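Local coordinates for methyltransferase (PDB 3FQ6), which is a domain of a tetrapyrrole-methylase family protein that probably transfers methyl groups, at residues R54-F62 with F97-I108. Sequence-based numbering, arbitrary orientation.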
loop_
_atom_site.group_PDB
_atom_site.type_symbol
_atom_site.label_atom_id
_atom_site.label_comp_id
_atom_site.label_asym_id
_atom_site.label_seq_id
_atom_site.Cartn_x
_atom_site.Cartn_y
_atom_site.Cartn_z
ATOM N N ARG A 54 9.315 7.207 -2.588
ATOM C CA ARG A 54 9.637 6.057 -1.780
ATOM C C ARG A 54 8.811 4.859 -2.112
ATOM O O ARG A 54 9.043 3.806 -1.580
ATOM C CB ARG A 54 9.516 6.389 -0.304
ATOM C CG ARG A 54 10.842 6.479 0.354
ATOM C CD ARG A 54 10.664 7.091 1.697
ATOM N NE ARG A 54 10.606 8.560 1.622
ATOM C CZ ARG A 54 9.527 9.303 1.869
ATOM N NH1 ARG A 54 9.622 10.631 1.766
ATOM N NH2 ARG A 54 8.359 8.732 2.218
ATOM N N LEU A 55 7.881 5.017 -3.030
ATOM C CA LEU A 55 6.860 4.013 -3.255
ATOM C C LEU A 55 7.397 2.656 -3.654
ATOM O O LEU A 55 6.956 1.642 -3.103
ATOM C CB LEU A 55 5.827 4.497 -4.277
ATOM C CG LEU A 55 4.749 3.461 -4.701
ATOM C CD1 LEU A 55 4.001 2.851 -3.517
ATOM C CD2 LEU A 55 3.745 4.054 -5.674
ATOM N N LEU A 56 8.300 2.612 -4.622
ATOM C CA LEU A 56 8.792 1.352 -5.170
ATOM C C LEU A 56 9.621 0.548 -4.149
ATOM O O LEU A 56 9.517 -0.684 -4.087
ATOM C CB LEU A 56 9.669 1.616 -6.394
ATOM C CG LEU A 56 9.688 0.680 -7.622
ATOM C CD1 LEU A 56 11.103 0.601 -8.135
ATOM C CD2 LEU A 56 9.086 -0.746 -7.441
ATOM N N LYS A 57 10.463 1.234 -3.371
ATOM C CA LYS A 57 11.217 0.575 -2.308
ATOM C C LYS A 57 10.270 -0.084 -1.319
ATOM O O LYS A 57 10.527 -1.179 -0.836
ATOM C CB LYS A 57 12.085 1.574 -1.584
ATOM C CG LYS A 57 12.834 0.986 -0.407
ATOM C CD LYS A 57 14.244 1.610 -0.277
ATOM C CE LYS A 57 14.881 1.272 1.052
ATOM N NZ LYS A 57 16.283 1.803 1.086
ATOM N N THR A 58 9.156 0.588 -1.040
ATOM C CA THR A 58 8.189 0.096 -0.089
ATOM C C THR A 58 7.446 -1.134 -0.616
ATOM O O THR A 58 7.322 -2.138 0.091
ATOM C CB THR A 58 7.250 1.232 0.288
ATOM O OG1 THR A 58 7.983 2.136 1.107
ATOM C CG2 THR A 58 6.005 0.754 1.033
ATOM N N LEU A 59 6.975 -1.080 -1.852
ATOM C CA LEU A 59 6.316 -2.244 -2.448
ATOM C C LEU A 59 7.251 -3.450 -2.524
ATOM O O LEU A 59 6.806 -4.589 -2.388
ATOM C CB LEU A 59 5.806 -1.925 -3.846
ATOM C CG LEU A 59 4.787 -0.807 -3.960
ATOM C CD1 LEU A 59 4.434 -0.570 -5.433
ATOM C CD2 LEU A 59 3.559 -1.172 -3.106
ATOM N N THR A 60 8.547 -3.197 -2.713
ATOM C CA THR A 60 9.553 -4.266 -2.770
ATOM C C THR A 60 9.743 -4.880 -1.386
ATOM O O THR A 60 9.647 -6.085 -1.196
ATOM C CB THR A 60 10.862 -3.704 -3.325
ATOM O OG1 THR A 60 10.582 -3.103 -4.595
ATOM C CG2 THR A 60 11.918 -4.789 -3.489
ATOM N N GLN A 61 9.982 -4.032 -0.404
ATOM C CA GLN A 61 10.025 -4.482 0.966
ATOM C C GLN A 61 8.760 -5.210 1.427
ATOM O O GLN A 61 8.872 -6.173 2.189
ATOM C CB GLN A 61 10.252 -3.297 1.859
ATOM C CG GLN A 61 10.928 -3.640 3.099
ATOM C CD GLN A 61 11.486 -2.431 3.750
ATOM O OE1 GLN A 61 11.054 -1.305 3.477
ATOM N NE2 GLN A 61 12.451 -2.639 4.633
ATOM N N PHE A 62 7.580 -4.747 0.984
ATOM C CA PHE A 62 6.310 -5.444 1.260
ATOM C C PHE A 62 6.289 -6.850 0.655
ATOM O O PHE A 62 5.772 -7.772 1.277
ATOM C CB PHE A 62 5.075 -4.655 0.750
ATOM C CG PHE A 62 4.665 -3.466 1.620
ATOM C CD1 PHE A 62 5.411 -3.077 2.754
ATOM C CD2 PHE A 62 3.571 -2.692 1.259
ATOM C CE1 PHE A 62 5.051 -1.965 3.535
ATOM C CE2 PHE A 62 3.187 -1.586 2.032
ATOM C CZ PHE A 62 3.924 -1.214 3.169
ATOM N N PHE A 97 5.324 -0.198 -11.143
ATOM C CA PHE A 97 5.942 1.055 -10.755
ATOM C C PHE A 97 7.435 1.082 -10.943
ATOM O O PHE A 97 8.069 2.054 -10.584
ATOM C CB PHE A 97 5.521 1.484 -9.350
ATOM C CG PHE A 97 4.090 1.899 -9.278
ATOM C CD1 PHE A 97 3.704 3.174 -9.688
ATOM C CD2 PHE A 97 3.108 0.998 -8.845
ATOM C CE1 PHE A 97 2.364 3.573 -9.650
ATOM C CE2 PHE A 97 1.761 1.379 -8.788
ATOM C CZ PHE A 97 1.389 2.678 -9.205
ATOM N N THR A 98 7.990 0.024 -11.512
ATOM C CA THR A 98 9.368 0.066 -11.974
ATOM C C THR A 98 9.367 0.781 -13.325
ATOM O O THR A 98 10.251 1.604 -13.611
ATOM C CB THR A 98 9.979 -1.342 -12.061
ATOM O OG1 THR A 98 10.062 -1.883 -10.743
ATOM C CG2 THR A 98 11.383 -1.326 -12.708
ATOM N N ALA A 99 8.354 0.465 -14.137
ATOM C CA ALA A 99 8.093 1.156 -15.404
ATOM C C ALA A 99 8.017 2.713 -15.255
ATOM O O ALA A 99 8.997 3.414 -15.570
ATOM C CB ALA A 99 6.813 0.577 -16.079
ATOM N N THR A 100 6.884 3.223 -14.737
ATOM C CA THR A 100 6.604 4.674 -14.636
ATOM C C THR A 100 6.974 5.299 -13.276
ATOM O O THR A 100 6.756 4.671 -12.229
ATOM C CB THR A 100 5.090 4.958 -14.886
ATOM O OG1 THR A 100 4.301 4.145 -14.008
ATOM C CG2 THR A 100 4.687 4.688 -16.353
ATOM N N GLU A 101 7.494 6.532 -13.302
ATOM C CA GLU A 101 7.766 7.326 -12.080
ATOM C C GLU A 101 6.544 7.767 -11.257
ATOM O O GLU A 101 5.681 8.505 -11.756
ATOM C CB GLU A 101 8.627 8.552 -12.396
ATOM C CG GLU A 101 10.088 8.211 -12.554
ATOM C CD GLU A 101 10.499 7.031 -11.676
ATOM O OE1 GLU A 101 11.695 6.971 -11.272
ATOM O OE2 GLU A 101 9.627 6.161 -11.402
ATOM N N PRO A 102 6.476 7.328 -9.979
ATOM C CA PRO A 102 5.310 7.760 -9.222
ATOM C C PRO A 102 5.470 9.238 -8.945
ATOM O O PRO A 102 6.535 9.695 -8.512
ATOM C CB PRO A 102 5.364 6.916 -7.927
ATOM C CG PRO A 102 6.443 5.856 -8.158
ATOM C CD PRO A 102 7.393 6.519 -9.149
ATOM N N ARG A 103 4.433 9.976 -9.297
ATOM C CA ARG A 103 4.285 11.365 -8.923
ATOM C C ARG A 103 2.960 11.317 -8.149
ATOM O O ARG A 103 2.210 10.351 -8.289
ATOM C CB ARG A 103 4.171 12.217 -10.190
ATOM C CG ARG A 103 5.205 13.367 -10.362
ATOM C CD ARG A 103 5.241 13.940 -11.815
ATOM N NE ARG A 103 4.027 14.690 -12.194
ATOM C CZ ARG A 103 2.834 14.157 -12.522
ATOM N NH1 ARG A 103 2.627 12.841 -12.530
ATOM N NH2 ARG A 103 1.823 14.954 -12.843
ATOM N N GLY A 104 2.694 12.318 -7.313
ATOM C CA GLY A 104 1.400 12.461 -6.645
ATOM C C GLY A 104 1.300 11.897 -5.240
ATOM O O GLY A 104 2.309 11.484 -4.669
ATOM N N GLU A 105 0.085 11.872 -4.685
ATOM C CA GLU A 105 -0.156 11.416 -3.309
ATOM C C GLU A 105 -0.682 9.992 -3.334
ATOM O O GLU A 105 -1.615 9.694 -4.078
ATOM C CB GLU A 105 -1.145 12.325 -2.583
ATOM C CG GLU A 105 -0.731 13.786 -2.541
ATOM C CD GLU A 105 -1.498 14.597 -1.502
ATOM O OE1 GLU A 105 -1.392 15.855 -1.513
ATOM O OE2 GLU A 105 -2.202 13.980 -0.665
ATOM N N ILE A 106 -0.087 9.126 -2.517
ATOM C CA ILE A 106 -0.290 7.699 -2.613
ATOM C C ILE A 106 -1.022 7.125 -1.402
ATOM O O ILE A 106 -0.722 7.466 -0.250
ATOM C CB ILE A 106 1.043 6.963 -2.703
ATOM C CG1 ILE A 106 2.056 7.753 -3.551
ATOM C CG2 ILE A 106 0.815 5.509 -3.161
ATOM C CD1 ILE A 106 2.268 7.275 -4.943
ATOM N N VAL A 107 -1.971 6.239 -1.665
ATOM C CA VAL A 107 -2.512 5.364 -0.635
ATOM C C VAL A 107 -2.370 3.898 -1.096
ATOM O O VAL A 107 -2.741 3.543 -2.218
ATOM C CB VAL A 107 -3.997 5.738 -0.292
ATOM C CG1 VAL A 107 -4.684 4.686 0.653
ATOM C CG2 VAL A 107 -4.079 7.195 0.258
ATOM N N ILE A 108 -1.796 3.066 -0.239
ATOM C CA ILE A 108 -1.705 1.629 -0.471
ATOM C C ILE A 108 -2.713 0.918 0.479
ATOM O O ILE A 108 -2.778 1.212 1.674
ATOM C CB ILE A 108 -0.263 1.088 -0.227
ATOM C CG1 ILE A 108 0.805 1.966 -0.898
ATOM C CG2 ILE A 108 -0.097 -0.391 -0.670
ATOM C CD1 ILE A 108 2.207 1.846 -0.202
#
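F97 turns one ring face to L55. Methyl CD2 of L55 sits over the ring centre, 4.1 Å from the centroid and 10° off the normal, a CH-pi contact. L59 CD1 also reaches this ring, 4.0 Å from F97 CD2. The carbonyl O of F97 lies 3.6 Å from L56 CG. At T98 the hydroxyl OG1 lies against both methyls of L56, but its hydrogen bond goes back to I94 O within helix 90-99. In the loop that follows, P102 lays its ring carbons CB and CG beside L55 CD2. This loop links helix 90-99 to strand 105-110, the middle strand of a mixed five-stranded sheet. Helices 55-66 and 90-99 pack together on one sheet face, with L56 and L59 touching I94, in an alpha/beta layered fold. I106 and I108 both point at helix 55-66. I106 CD1 meets L55 CD2 at 3.6 Å. With CG anti to the backbone N (chi1 175°), the fork of L55 is carried toward the strand, and its other methyl, CD1, lies 3.9 Å from I108 CD1. That same I108 methyl touches T58 CG2 at 4.1 Å and F62 CE2 at 4.2 Å, while T58 OG1 is hydrogen-bonded to E50 OE1.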